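Local coordinates for protein-tyrosine-phosphatase PTP1 (Arabidopsis thaliana, PDB 6KRW) that removes phosphate from phosphotyrosine in proteins, acting on MAP kinases such as MPK6 and so restraining plant defence responses, at residues Val282-Met285 against Asp286-Phe289; Ala264-Leu267 against Ala268-Val271; Gly36-Ala39 against Asn40-Trp43; Ala249-Asn252 against Thr253-Ile257; Val216-Ile219 against Leu220-Tyr224. All blocks are in the same frame, centred on the assembly; numbering follows the deposited sequence.

Contact 1: Val282-Met285 against Asp286-Phe289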
loop_
_atom_site.group_PDB
_atom_site.type_symbol
_atom_site.label_atom_id
_atom_site.label_comp_id
_atom_site.label_asym_id
_atom_site.label_seq_id
_atom_site.Cartn_x
_atom_site.Cartn_y
_atom_site.Cartn_z
ATOM N N VAL A 282 5.452 3.048 8.071
ATOM C CA VAL A 282 6.936 3.169 7.950
ATOM C C VAL A 282 7.528 2.724 9.282
ATOM O O VAL A 282 7.595 3.518 10.233
ATOM C CB VAL A 282 7.457 4.537 7.467
ATOM C CG1 VAL A 282 8.960 4.467 7.146
ATOM C CG2 VAL A 282 6.704 5.011 6.250
ATOM N N GLN A 283 7.967 1.465 9.357
ATOM C CA GLN A 283 8.329 0.855 10.653
ATOM C C GLN A 283 9.761 1.144 11.096
ATOM O O GLN A 283 9.979 1.209 12.317
ATOM C CB GLN A 283 8.027 -0.635 10.618
ATOM C CG GLN A 283 6.554 -0.915 10.798
ATOM C CD GLN A 283 6.259 -0.865 12.271
ATOM O OE1 GLN A 283 6.675 -1.743 13.024
ATOM N NE2 GLN A 283 5.540 0.174 12.681
ATOM N N THR A 284 10.708 1.292 10.186
ATOM C CA THR A 284 12.124 1.340 10.638
ATOM C C THR A 284 12.862 2.532 10.045
ATOM O O THR A 284 12.454 3.041 9.016
ATOM C CB THR A 284 12.871 0.048 10.282
ATOM O OG1 THR A 284 13.060 0.032 8.872
ATOM C CG2 THR A 284 12.154 -1.213 10.715
ATOM N N MET A 285 13.987 2.879 10.652
ATOM C CA MET A 285 14.800 3.991 10.109
ATOM C C MET A 285 15.371 3.582 8.742
ATOM O O MET A 285 15.435 4.438 7.858
ATOM C CB MET A 285 15.920 4.371 11.081
ATOM C CG MET A 285 16.704 5.588 10.642
ATOM S SD MET A 285 18.029 6.059 11.789
ATOM C CE MET A 285 17.051 6.737 13.128
ATOM N N ASP A 286 15.730 2.308 8.543
ATOM C CA ASP A 286 16.181 1.882 7.198
ATOM C C ASP A 286 15.058 2.038 6.167
ATOM O O ASP A 286 15.347 2.479 5.041
ATOM C CB ASP A 286 16.710 0.446 7.222
ATOM C CG ASP A 286 18.078 0.304 7.848
ATOM O OD1 ASP A 286 18.769 1.332 8.036
ATOM O OD2 ASP A 286 18.443 -0.835 8.137
ATOM N N GLN A 287 13.803 1.773 6.546
ATOM C CA GLN A 287 12.675 1.965 5.609
ATOM C C GLN A 287 12.521 3.450 5.290
ATOM O O GLN A 287 12.240 3.775 4.162
ATOM C CB GLN A 287 11.387 1.361 6.171
ATOM C CG GLN A 287 11.379 -0.159 6.024
ATOM C CD GLN A 287 10.246 -0.814 6.765
ATOM O OE1 GLN A 287 9.438 -0.141 7.407
ATOM N NE2 GLN A 287 10.156 -2.134 6.685
ATOM N N TYR A 288 12.711 4.315 6.292
ATOM C CA TYR A 288 12.588 5.766 6.066
ATOM C C TYR A 288 13.683 6.235 5.114
ATOM O O TYR A 288 13.416 6.982 4.203
ATOM C CB TYR A 288 12.608 6.463 7.432
ATOM C CG TYR A 288 12.238 7.917 7.373
ATOM C CD1 TYR A 288 10.925 8.294 7.136
ATOM C CD2 TYR A 288 13.187 8.902 7.515
ATOM C CE1 TYR A 288 10.567 9.626 7.067
ATOM C CE2 TYR A 288 12.831 10.242 7.475
ATOM C CZ TYR A 288 11.525 10.600 7.199
ATOM O OH TYR A 288 11.141 11.926 7.157
ATOM N N PHE A 289 14.902 5.744 5.308
ATOM C CA PHE A 289 16.019 6.059 4.374
ATOM C C PHE A 289 15.675 5.540 2.974
ATOM O O PHE A 289 15.953 6.222 1.974
ATOM C CB PHE A 289 17.346 5.477 4.874
ATOM C CG PHE A 289 18.125 6.434 5.732
ATOM C CD1 PHE A 289 19.024 7.325 5.166
ATOM C CD2 PHE A 289 17.962 6.446 7.104
ATOM C CE1 PHE A 289 19.749 8.197 5.958
ATOM C CE2 PHE A 289 18.668 7.350 7.892
ATOM C CZ PHE A 289 19.574 8.206 7.323
#
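Gln287, in the first turn of helix 285-303, reaches back to hold the residues just ahead of it. Its OE1 accepts the backbone N of Gln283 at 2.9 Å, the donor lying nearly along the C=O axis, and takes a weak second bond from Thr284 N at 3.4 Å. The side chain runs extended beyond CG (chi2 170°), which carries the amide past the Thr284 hydroxyl, with Gln287 CG 3.3 Å from Thr284 OG1. That hydroxyl sits between its own backbone N and carbonyl carbon (chi1 71°) and accepts Gln287 N at 3.0 Å; a short hydroxyl close to the backbone suits this N-cap position. Exchanging Gln287 for an alanine would probably leave Gln283 N without its acceptor and let the preceding loop shift. One turn along, Met285 and Phe289 lie side by side, Met285 CG 3.8 Å from Phe289 CE2 in the conformer given. Val282 CG1 packs on Tyr288 CB at 4.2 Å. Farther out, Gln287 NE2 bonds Gly208 O and a citrate probably left from crystallisation, while Gln283 NE2 bonds Gly280 O and Tyr288 OH bonds Glu33. Thr284 and Gln287 thus make a capping box, set directly after Gln283, which probably binds substrate, as in related phosphatases, and belongs to the Q-loop of the classical tyrosine phosphatase fold.

Contact 2: Ala264-Leu267 against Ala268-Val271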
loop_
_atom_site.group_PDB
_atom_site.type_symbol
_atom_site.label_atom_id
_atom_site.label_comp_id
_atom_site.label_asym_id
_atom_site.label_seq_id
_atom_site.Cartn_x
_atom_site.Cartn_y
_atom_site.Cartn_z
ATOM N N ALA A 264 4.751 18.034 -0.367
ATOM C CA ALA A 264 5.323 16.679 -0.564
ATOM C C ALA A 264 6.839 16.701 -0.323
ATOM O O ALA A 264 7.408 15.617 -0.097
ATOM C CB ALA A 264 5.030 16.161 -1.956
ATOM N N LEU A 265 7.469 17.880 -0.296
ATOM C CA LEU A 265 8.919 17.944 0.006
ATOM C C LEU A 265 9.182 17.605 1.466
ATOM O O LEU A 265 10.327 17.311 1.800
ATOM C CB LEU A 265 9.500 19.307 -0.369
ATOM C CG LEU A 265 10.060 19.380 -1.787
ATOM C CD1 LEU A 265 9.015 19.058 -2.838
ATOM C CD2 LEU A 265 10.655 20.744 -2.041
ATOM N N ASP A 266 8.162 17.664 2.313
ATOM C CA ASP A 266 8.323 17.329 3.742
ATOM C C ASP A 266 7.866 15.886 3.929
ATOM O O ASP A 266 6.697 15.619 4.235
ATOM C CB ASP A 266 7.564 18.355 4.574
ATOM C CG ASP A 266 7.815 18.262 6.061
ATOM O OD1 ASP A 266 8.319 17.254 6.522
ATOM O OD2 ASP A 266 7.460 19.214 6.763
ATOM N N LEU A 267 8.815 14.963 3.738
ATOM C CA LEU A 267 8.454 13.539 3.859
ATOM C C LEU A 267 8.063 13.201 5.306
ATOM O O LEU A 267 7.183 12.354 5.522
ATOM C CB LEU A 267 9.631 12.667 3.387
ATOM C CG LEU A 267 9.383 11.172 3.462
ATOM C CD1 LEU A 267 8.257 10.746 2.544
ATOM C CD2 LEU A 267 10.648 10.434 3.112
ATOM N N ALA A 268 8.686 13.860 6.291
ATOM C CA ALA A 268 8.318 13.569 7.693
ATOM C C ALA A 268 6.840 13.933 7.920
ATOM O O ALA A 268 6.130 13.181 8.596
ATOM C CB ALA A 268 9.200 14.322 8.651
ATOM N N LYS A 269 6.408 15.050 7.350
ATOM C CA LYS A 269 4.984 15.452 7.468
ATOM C C LYS A 269 4.073 14.435 6.788
ATOM O O LYS A 269 3.022 14.055 7.332
ATOM C CB LYS A 269 4.833 16.846 6.882
ATOM C CG LYS A 269 3.470 17.473 7.076
ATOM C CD LYS A 269 3.395 18.877 6.500
ATOM C CE LYS A 269 2.183 19.657 6.942
ATOM N NZ LYS A 269 0.968 19.160 6.268
ATOM N N THR A 270 4.495 13.915 5.621
ATOM C CA THR A 270 3.699 12.874 4.946
ATOM C C THR A 270 3.587 11.637 5.823
ATOM O O THR A 270 2.507 11.058 5.927
ATOM C CB THR A 270 4.313 12.543 3.583
ATOM O OG1 THR A 270 4.254 13.708 2.773
ATOM C CG2 THR A 270 3.588 11.382 2.921
ATOM N N VAL A 271 4.724 11.177 6.358
ATOM C CA VAL A 271 4.682 9.959 7.199
ATOM C C VAL A 271 3.833 10.218 8.456
ATOM O O VAL A 271 3.105 9.343 8.865
ATOM C CB VAL A 271 6.098 9.449 7.505
ATOM C CG1 VAL A 271 6.057 8.314 8.505
ATOM C CG2 VAL A 271 6.788 8.971 6.219
HETATM O O HOH W 1 6.294 13.519 1.099
HETATM O O HOH W 2 3.690 16.426 3.416
HETATM O O HOH W 3 10.771 15.844 5.784
#
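The carboxylate of Asp266 has Lys269 over one face: Lys269 CB lies 3.4 Å from Asp266 CG, and Lys269 N comes from the same side to bond Asp266 OD1 at 3.0 Å, well above the carboxylate plane. Water 3 approaches OD1 from the other side of that plane, donating to it at 2.9 Å and accepting from Ala268 N, so that one oxygen serves two amides of the first helical turn, one directly and one through water. With CG anti to the backbone N (chi1 -171°), the acid folds across the start of the helix rather than leaving it. The side chains of Asp266 and Lys269 cross at about a right angle, and Lys269 NZ ends 6.5 Å from Asp266 OD2, too far for a salt bridge; the lysine methylenes do the touching. This is an N-cap: Asp266 caps the amino end of helix 267-277, one of the C-terminal helices of the phosphatase domain, and its negative charge is likely to be favoured by that end. The backbone follows suit, Thr270 N meeting Asp266 O in the carbonyl plane at 3.1 Å and Val271 N bonding Leu267 O. On the inner side, Leu267 CD1 lies 4.3 Å from Val271 CG2, two branched apolar chains suited to their cover: Leu267 packs on Cys291 and Tyr292 and Val271 on Tyr288, all of helix 285-303. Thr270 OG1 bonds Arg256 of helix 242-259, and two waters tie the same hydroxyl to Ala264 O and Asp266 O.

Contact 3: Gly36-Ala39 against Asn40-Trp43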
loop_
_atom_site.group_PDB
_atom_site.type_symbol
_atom_site.label_atom_id
_atom_site.label_comp_id
_atom_site.label_asym_id
_atom_site.label_seq_id
_atom_site.Cartn_x
_atom_site.Cartn_y
_atom_site.Cartn_z
ATOM N N GLY A 36 12.419 11.812 15.532
ATOM C CA GLY A 36 11.322 12.705 15.955
ATOM C C GLY A 36 9.963 12.057 15.754
ATOM O O GLY A 36 9.078 12.186 16.616
ATOM N N LEU A 37 9.751 11.407 14.616
ATOM C CA LEU A 37 8.484 10.680 14.373
ATOM C C LEU A 37 8.294 9.616 15.451
ATOM O O LEU A 37 7.178 9.460 15.953
ATOM C CB LEU A 37 8.507 10.031 12.985
ATOM C CG LEU A 37 8.362 10.987 11.806
ATOM C CD1 LEU A 37 8.765 10.315 10.498
ATOM C CD2 LEU A 37 6.936 11.532 11.717
ATOM N N GLN A 38 9.339 8.867 15.787
ATOM C CA GLN A 38 9.205 7.808 16.810
ATOM C C GLN A 38 8.898 8.428 18.181
ATOM O O GLN A 38 8.111 7.839 18.925
ATOM C CB GLN A 38 10.477 6.961 16.838
ATOM C CG GLN A 38 10.728 6.175 15.560
ATOM C CD GLN A 38 9.646 5.164 15.299
ATOM O OE1 GLN A 38 8.585 5.504 14.759
ATOM N NE2 GLN A 38 9.909 3.922 15.667
ATOM N N ALA A 39 9.467 9.586 18.492
ATOM C CA ALA A 39 9.192 10.266 19.786
ATOM C C ALA A 39 7.707 10.631 19.880
ATOM O O ALA A 39 7.166 10.657 20.990
ATOM C CB ALA A 39 10.082 11.478 19.937
ATOM N N ASN A 40 7.075 10.920 18.749
ATOM C CA ASN A 40 5.662 11.365 18.681
ATOM C C ASN A 40 4.734 10.193 18.345
ATOM O O ASN A 40 3.608 10.440 17.863
ATOM C CB ASN A 40 5.521 12.522 17.689
ATOM C CG ASN A 40 6.155 13.806 18.195
ATOM O OD1 ASN A 40 6.054 14.134 19.378
ATOM N ND2 ASN A 40 6.806 14.548 17.311
ATOM N N ARG A 41 5.155 8.958 18.599
ATOM C CA ARG A 41 4.306 7.802 18.244
ATOM C C ARG A 41 3.039 7.730 19.098
ATOM O O ARG A 41 2.988 8.241 20.258
ATOM C CB ARG A 41 5.057 6.487 18.392
ATOM C CG ARG A 41 5.193 5.986 19.811
ATOM C CD ARG A 41 5.993 4.706 19.845
ATOM N NE ARG A 41 7.415 4.985 19.677
ATOM C CZ ARG A 41 8.390 4.100 19.849
ATOM N NH1 ARG A 41 9.644 4.483 19.709
ATOM N NH2 ARG A 41 8.116 2.840 20.153
ATOM N N MET A 42 2.062 7.041 18.541
ATOM C CA MET A 42 0.857 6.611 19.276
ATOM C C MET A 42 1.205 5.402 20.126
ATOM O O MET A 42 1.949 4.495 19.642
ATOM C CB MET A 42 -0.250 6.275 18.285
ATOM C CG MET A 42 -1.519 5.797 18.933
ATOM S SD MET A 42 -2.882 5.561 17.763
ATOM C CE MET A 42 -3.238 7.254 17.290
ATOM N N TRP A 43 0.719 5.358 21.347
ATOM C CA TRP A 43 0.930 4.208 22.239
ATOM C C TRP A 43 -0.210 3.215 22.114
ATOM O O TRP A 43 -1.336 3.586 21.842
ATOM C CB TRP A 43 1.192 4.689 23.673
ATOM C CG TRP A 43 2.353 5.618 23.683
ATOM C CD1 TRP A 43 2.336 6.985 23.762
ATOM C CD2 TRP A 43 3.725 5.244 23.497
ATOM N NE1 TRP A 43 3.605 7.482 23.636
ATOM C CE2 TRP A 43 4.479 6.433 23.489
ATOM C CE3 TRP A 43 4.382 4.011 23.352
ATOM C CZ2 TRP A 43 5.861 6.420 23.340
ATOM C CZ3 TRP A 43 5.751 4.002 23.219
ATOM C CH2 TRP A 43 6.475 5.195 23.214
HETATM O O HOH W 4 4.522 9.974 21.684
#
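Gln38 O, in the last turn of helix 27-39, is gripped by two nitrogens of Arg41 that reach it from opposite faces of the carbonyl plane. Arg41 NE donates at 3.0 Å in an almost straight bond (177°), with the oxygen in the guanidinium plane at its edge. Arg41 N follows at 3.2 Å from well above the carbonyl plane. To bring its chain back over the helix end, Arg41 places CG between the backbone N and the carbonyl carbon (chi1 78°) and bends again at chi3. The Gln38 amide lies over one guanidinium face, NE2 4.1 Å from Arg41 NH1 with the planes 25° apart, while its OE1 bonds Arg275 of helix 267-277. Asn40 N closes the turn on Gly36 O at 3.2 Å. Arg41 CG also lies over one face of the Trp43 ring, toward its rim, and water 4 donates to Ala39 O (2.8 Å) and Arg41 O (2.7 Å). A long cationic side chain suits a helix carboxyl end, where carbonyls no longer serve a following turn: the positive charge is likely to be stabilised by that end, and Gln38 O finds two donors in Arg41.

Contact 4: Ala249-Asn252 against Thr253-Ile257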
loop_
_atom_site.group_PDB
_atom_site.type_symbol
_atom_site.label_atom_id
_atom_site.label_comp_id
_atom_site.label_asym_id
_atom_site.label_seq_id
_atom_site.Cartn_x
_atom_site.Cartn_y
_atom_site.Cartn_z
ATOM N N ALA A 249 4.411 5.910 0.736
ATOM C CA ALA A 249 5.120 7.199 0.862
ATOM C C ALA A 249 5.815 7.546 -0.449
ATOM O O ALA A 249 5.817 8.710 -0.884
ATOM C CB ALA A 249 6.062 7.199 2.026
ATOM N N ILE A 250 6.453 6.556 -1.082
ATOM C CA ILE A 250 7.176 6.840 -2.355
ATOM C C ILE A 250 6.161 7.221 -3.432
ATOM O O ILE A 250 6.331 8.256 -4.119
ATOM C CB ILE A 250 8.024 5.616 -2.744
ATOM C CG1 ILE A 250 9.090 5.311 -1.686
ATOM C CG2 ILE A 250 8.609 5.798 -4.153
ATOM C CD1 ILE A 250 9.661 3.877 -1.760
ATOM N N HIS A 251 5.131 6.411 -3.591
ATOM C CA HIS A 251 4.099 6.627 -4.631
ATOM C C HIS A 251 3.408 7.976 -4.424
ATOM O O HIS A 251 3.287 8.778 -5.360
ATOM C CB HIS A 251 3.147 5.441 -4.571
ATOM C CG HIS A 251 2.050 5.424 -5.564
ATOM N ND1 HIS A 251 1.788 4.296 -6.310
ATOM C CD2 HIS A 251 1.125 6.336 -5.930
ATOM C CE1 HIS A 251 0.728 4.515 -7.069
ATOM N NE2 HIS A 251 0.322 5.760 -6.878
ATOM N N ASN A 252 3.013 8.230 -3.190
ATOM C CA ASN A 252 2.261 9.462 -2.882
ATOM C C ASN A 252 3.152 10.692 -3.066
ATOM O O ASN A 252 2.690 11.731 -3.599
ATOM C CB ASN A 252 1.782 9.348 -1.446
ATOM C CG ASN A 252 0.924 10.522 -0.997
ATOM O OD1 ASN A 252 1.353 11.282 -0.114
ATOM N ND2 ASN A 252 -0.244 10.652 -1.597
ATOM N N THR A 253 4.411 10.614 -2.642
ATOM C CA THR A 253 5.306 11.779 -2.734
ATOM C C THR A 253 5.495 12.149 -4.200
ATOM O O THR A 253 5.443 13.335 -4.559
ATOM C CB THR A 253 6.634 11.513 -2.026
ATOM O OG1 THR A 253 6.364 11.309 -0.623
ATOM C CG2 THR A 253 7.608 12.650 -2.231
ATOM N N ILE A 254 5.859 11.163 -5.023
ATOM C CA ILE A 254 6.100 11.455 -6.462
ATOM C C ILE A 254 4.841 12.043 -7.105
ATOM O O ILE A 254 4.956 13.063 -7.799
ATOM C CB ILE A 254 6.614 10.192 -7.169
ATOM C CG1 ILE A 254 7.990 9.801 -6.628
ATOM C CG2 ILE A 254 6.585 10.374 -8.679
ATOM C CD1 ILE A 254 9.105 10.730 -6.984
ATOM N N GLN A 255 3.674 11.444 -6.863
ATOM C CA GLN A 255 2.430 11.973 -7.482
ATOM C C GLN A 255 2.191 13.409 -7.035
ATOM O O GLN A 255 1.731 14.226 -7.848
ATOM C CB GLN A 255 1.246 11.097 -7.129
ATOM C CG GLN A 255 1.243 9.803 -7.903
ATOM C CD GLN A 255 -0.030 9.020 -7.750
ATOM O OE1 GLN A 255 -0.630 9.013 -6.673
ATOM N NE2 GLN A 255 -0.440 8.342 -8.822
ATOM N N ARG A 256 2.400 13.685 -5.758
ATOM C CA ARG A 256 2.104 15.048 -5.250
ATOM C C ARG A 256 3.102 16.064 -5.813
ATOM O O ARG A 256 2.700 17.184 -6.107
ATOM C CB ARG A 256 2.068 15.016 -3.721
ATOM C CG ARG A 256 0.777 14.402 -3.193
ATOM C CD ARG A 256 0.866 14.044 -1.733
ATOM N NE ARG A 256 1.198 15.194 -0.896
ATOM C CZ ARG A 256 1.858 15.110 0.242
ATOM N NH1 ARG A 256 2.158 13.924 0.744
ATOM N NH2 ARG A 256 2.130 16.219 0.932
ATOM N N ILE A 257 4.367 15.690 -6.002
ATOM C CA ILE A 257 5.341 16.593 -6.669
ATOM C C ILE A 257 4.839 16.886 -8.083
ATOM O O ILE A 257 4.816 18.057 -8.481
ATOM C CB ILE A 257 6.752 15.994 -6.663
ATOM C CG1 ILE A 257 7.307 15.904 -5.243
ATOM C CG2 ILE A 257 7.674 16.779 -7.593
ATOM C CD1 ILE A 257 8.504 14.964 -5.125
HETATM O O HOH W 5 -0.842 8.915 -3.868
#
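Residues 249-252 and 253-257 form one unbroken run of helix 242-259, in which the amides of Thr253, Ile254, Gln255 and Arg256 bond the carbonyls of Ala249, Ile250, His251 and Asn252 in turn, Ile254 N meeting Ile250 O almost straight (174°). The helix starts at the end of the phosphate-binding loop 237-243, which carries Cys237, and packs against helices 214-223, 267-277 and 285-303. At Ala249 O the pattern doubles. Thr253 N arrives at 2.9 Å and Thr253 OG1 donates at 2.7 Å from the opposite face of the carbonyl plane, so a threonine, whose hydroxyl lies beside its own backbone N, can be buried with its proton used inside the helix. Asn252 reaches forward with CG anti to its N (chi1 -177°) and sets OD1 at the edge of the Arg256 guanidinium. Arg256 NH1 donates to it at 2.9 Å, the amide and guanidinium planes turned 43° apart. The other end of this amide, Asn252 ND2, donates a hydrogen bond to water 5 at 2.9 Å, and that water donates to Gln255 OE1 at 2.8 Å. The amide of Gln255 stands nearly perpendicular to the His251 ring, its OE1 at the ring edge, 3.3 Å from His251 CD2. Tyr247 OH, one turn earlier in the same helix, bonds His251 ND1; from outside, Ser104 OG bonds His251 NE2 and Ser104 N meets Gln255 OE1. Such a buried polar face is tolerable because its groups pair with one another and with neighbours; the Arg256 charge is probably neutralised by Asp261.

Contact 5: Val216-Ile219 against Leu220-Tyr224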
loop_
_atom_site.group_PDB
_atom_site.type_symbol
_atom_site.label_atom_id
_atom_site.label_comp_id
_atom_site.label_asym_id
_atom_site.label_seq_id
_atom_site.Cartn_x
_atom_site.Cartn_y
_atom_site.Cartn_z
ATOM N N VAL A 216 11.002 -1.688 -6.661
ATOM C CA VAL A 216 9.915 -0.858 -6.064
ATOM C C VAL A 216 9.556 0.292 -7.010
ATOM O O VAL A 216 8.352 0.571 -7.211
ATOM C CB VAL A 216 10.347 -0.378 -4.678
ATOM C CG1 VAL A 216 9.344 0.643 -4.168
ATOM C CG2 VAL A 216 10.418 -1.523 -3.705
ATOM N N ARG A 217 10.542 0.918 -7.636
ATOM C CA ARG A 217 10.240 2.002 -8.600
ATOM C C ARG A 217 9.536 1.444 -9.840
ATOM O O ARG A 217 8.720 2.168 -10.417
ATOM C CB ARG A 217 11.508 2.795 -8.911
ATOM C CG ARG A 217 11.936 3.668 -7.743
ATOM C CD ARG A 217 13.104 4.572 -8.057
ATOM N NE ARG A 217 14.254 3.857 -8.570
ATOM C CZ ARG A 217 14.655 3.849 -9.833
ATOM N NH1 ARG A 217 13.980 4.508 -10.761
ATOM N NH2 ARG A 217 15.743 3.185 -10.160
ATOM N N GLU A 218 9.825 0.208 -10.256
ATOM C CA GLU A 218 9.073 -0.349 -11.398
ATOM C C GLU A 218 7.584 -0.471 -11.046
ATOM O O GLU A 218 6.744 -0.242 -11.927
ATOM C CB GLU A 218 9.681 -1.681 -11.823
ATOM C CG GLU A 218 9.005 -2.216 -13.062
ATOM C CD GLU A 218 9.611 -3.481 -13.643
ATOM O OE1 GLU A 218 10.836 -3.631 -13.600
ATOM O OE2 GLU A 218 8.821 -4.328 -13.972
ATOM N N ILE A 219 7.256 -0.828 -9.806
ATOM C CA ILE A 219 5.816 -0.871 -9.412
ATOM C C ILE A 219 5.210 0.515 -9.653
ATOM O O ILE A 219 4.167 0.616 -10.298
ATOM C CB ILE A 219 5.657 -1.298 -7.950
ATOM C CG1 ILE A 219 6.256 -2.675 -7.671
ATOM C CG2 ILE A 219 4.189 -1.202 -7.522
ATOM C CD1 ILE A 219 6.276 -3.065 -6.215
ATOM N N LEU A 220 5.881 1.566 -9.189
ATOM C CA LEU A 220 5.329 2.929 -9.377
ATOM C C LEU A 220 5.234 3.263 -10.865
ATOM O O LEU A 220 4.213 3.824 -11.306
ATOM C CB LEU A 220 6.213 3.932 -8.629
ATOM C CG LEU A 220 5.885 5.403 -8.875
ATOM C CD1 LEU A 220 4.434 5.702 -8.488
ATOM C CD2 LEU A 220 6.838 6.299 -8.090
ATOM N N LYS A 221 6.254 2.891 -11.642
ATOM C CA LYS A 221 6.238 3.201 -13.089
ATOM C C LYS A 221 5.050 2.509 -13.768
ATOM O O LYS A 221 4.410 3.148 -14.643
ATOM C CB LYS A 221 7.552 2.768 -13.717
ATOM C CG LYS A 221 8.747 3.600 -13.294
ATOM C CD LYS A 221 10.052 3.080 -13.877
ATOM C CE LYS A 221 11.269 3.790 -13.314
ATOM N NZ LYS A 221 11.296 5.228 -13.679
ATOM N N ARG A 222 4.738 1.279 -13.368
ATOM C CA ARG A 222 3.586 0.559 -13.979
ATOM C C ARG A 222 2.261 1.201 -13.555
ATOM O O ARG A 222 1.279 1.097 -14.284
ATOM C CB ARG A 222 3.636 -0.919 -13.603
ATOM C CG ARG A 222 4.793 -1.653 -14.266
ATOM C CD ARG A 222 4.852 -3.113 -13.866
ATOM N NE ARG A 222 5.939 -3.778 -14.593
ATOM C CZ ARG A 222 5.885 -4.164 -15.851
ATOM N NH1 ARG A 222 6.944 -4.738 -16.410
ATOM N NH2 ARG A 222 4.775 -3.968 -16.541
ATOM N N LEU A 223 2.249 1.884 -12.411
ATOM C CA LEU A 223 0.979 2.445 -11.883
ATOM C C LEU A 223 0.813 3.917 -12.259
ATOM O O LEU A 223 -0.290 4.445 -12.010
ATOM C CB LEU A 223 0.931 2.249 -10.368
ATOM C CG LEU A 223 0.942 0.796 -9.881
ATOM C CD1 LEU A 223 0.733 0.747 -8.368
ATOM C CD2 LEU A 223 -0.100 -0.066 -10.601
ATOM N N TYR A 224 1.820 4.563 -12.844
ATOM C CA TYR A 224 1.653 5.972 -13.290
ATOM C C TYR A 224 0.424 6.097 -14.196
ATOM O O TYR A 224 -0.270 7.146 -14.122
ATOM C CB TYR A 224 2.875 6.448 -14.072
ATOM C CG TYR A 224 4.089 6.854 -13.267
ATOM C CD1 TYR A 224 3.989 7.513 -12.054
ATOM C CD2 TYR A 224 5.365 6.635 -13.768
ATOM C CE1 TYR A 224 5.119 7.908 -11.352
ATOM C CE2 TYR A 224 6.503 7.020 -13.077
ATOM C CZ TYR A 224 6.381 7.665 -11.863
ATOM O OH TYR A 224 7.506 8.052 -11.186
#
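Helix 214-223 of the phosphatase domain carries an i to i+4 salt bridge between Glu218 and Arg222 on one flank. Glu218 CG is anti to the backbone N (chi1 -175°), which brings its extended chain alongside Arg222, and the two meet at their charged ends. Arg222 grips side-on: NE reaches the anti lone pair of Glu218 OE2 at 3.0 Å, while NH1 meets the same oxygen from above the carboxylate plane at 3.1 Å. OE2 lies at the edge of the guanidinium, near its plane, though the two planes are 51° apart. The remaining carboxylate oxygen, OE1, bonds Thr175. A leucine in place of Arg222 would probably leave Glu218 OE2 without its charged mate and free the carboxylate to turn about its Thr175 bond. On another side, Arg217 and Lys221 also run alongside each other, Arg217 NH1 3.8 Å from Lys221 CE; both cations form salt bridges to Glu298 and Asp301 of helix 285-303, whose acids draw the pair together. Toward the core, Ile219 CG2 touches Leu223 CD1 at 4.1 Å, the isoleucine resting on Tyr247 of helix 242-259 and the leucine on strand 131-134. The backbone bond Arg222 N to Glu218 O, 2.9 Å, holds the turn beneath the salt bridge. Charged flanks beside an apolar stripe make this an amphipathic helix packed between the central sheet and the neighbouring helices of the tyrosine phosphatase fold.

Overall arrangement
Contacts 1, 2 and 3 all touch one another: Tyr288 CE1 of contact 1 lies 3.9 Å from both Val271 CG2 of contact 2 and Leu37 CD1 of contact 3, and Leu37 also meets Val271 directly. Contact 2 joins contact 4, centres about 10 Å apart, through a probable hydrogen bond between Arg256 NH1 and Thr270 OG1 at 2.9 Å. Contact 4 in turn links contact 2 to contact 5, where His251 ND1 and Leu220 CD1 are 3.7 Å apart. The centres of contacts 3 and 5 are about 30 Å apart. In contact 1, Gln283, which probably belongs to the substrate site, comes within about 3 Å of Gly242 at nearest atoms, whereas in contact 5 the Ile219 side chain is about 11 Å from that of catalytic Cys237.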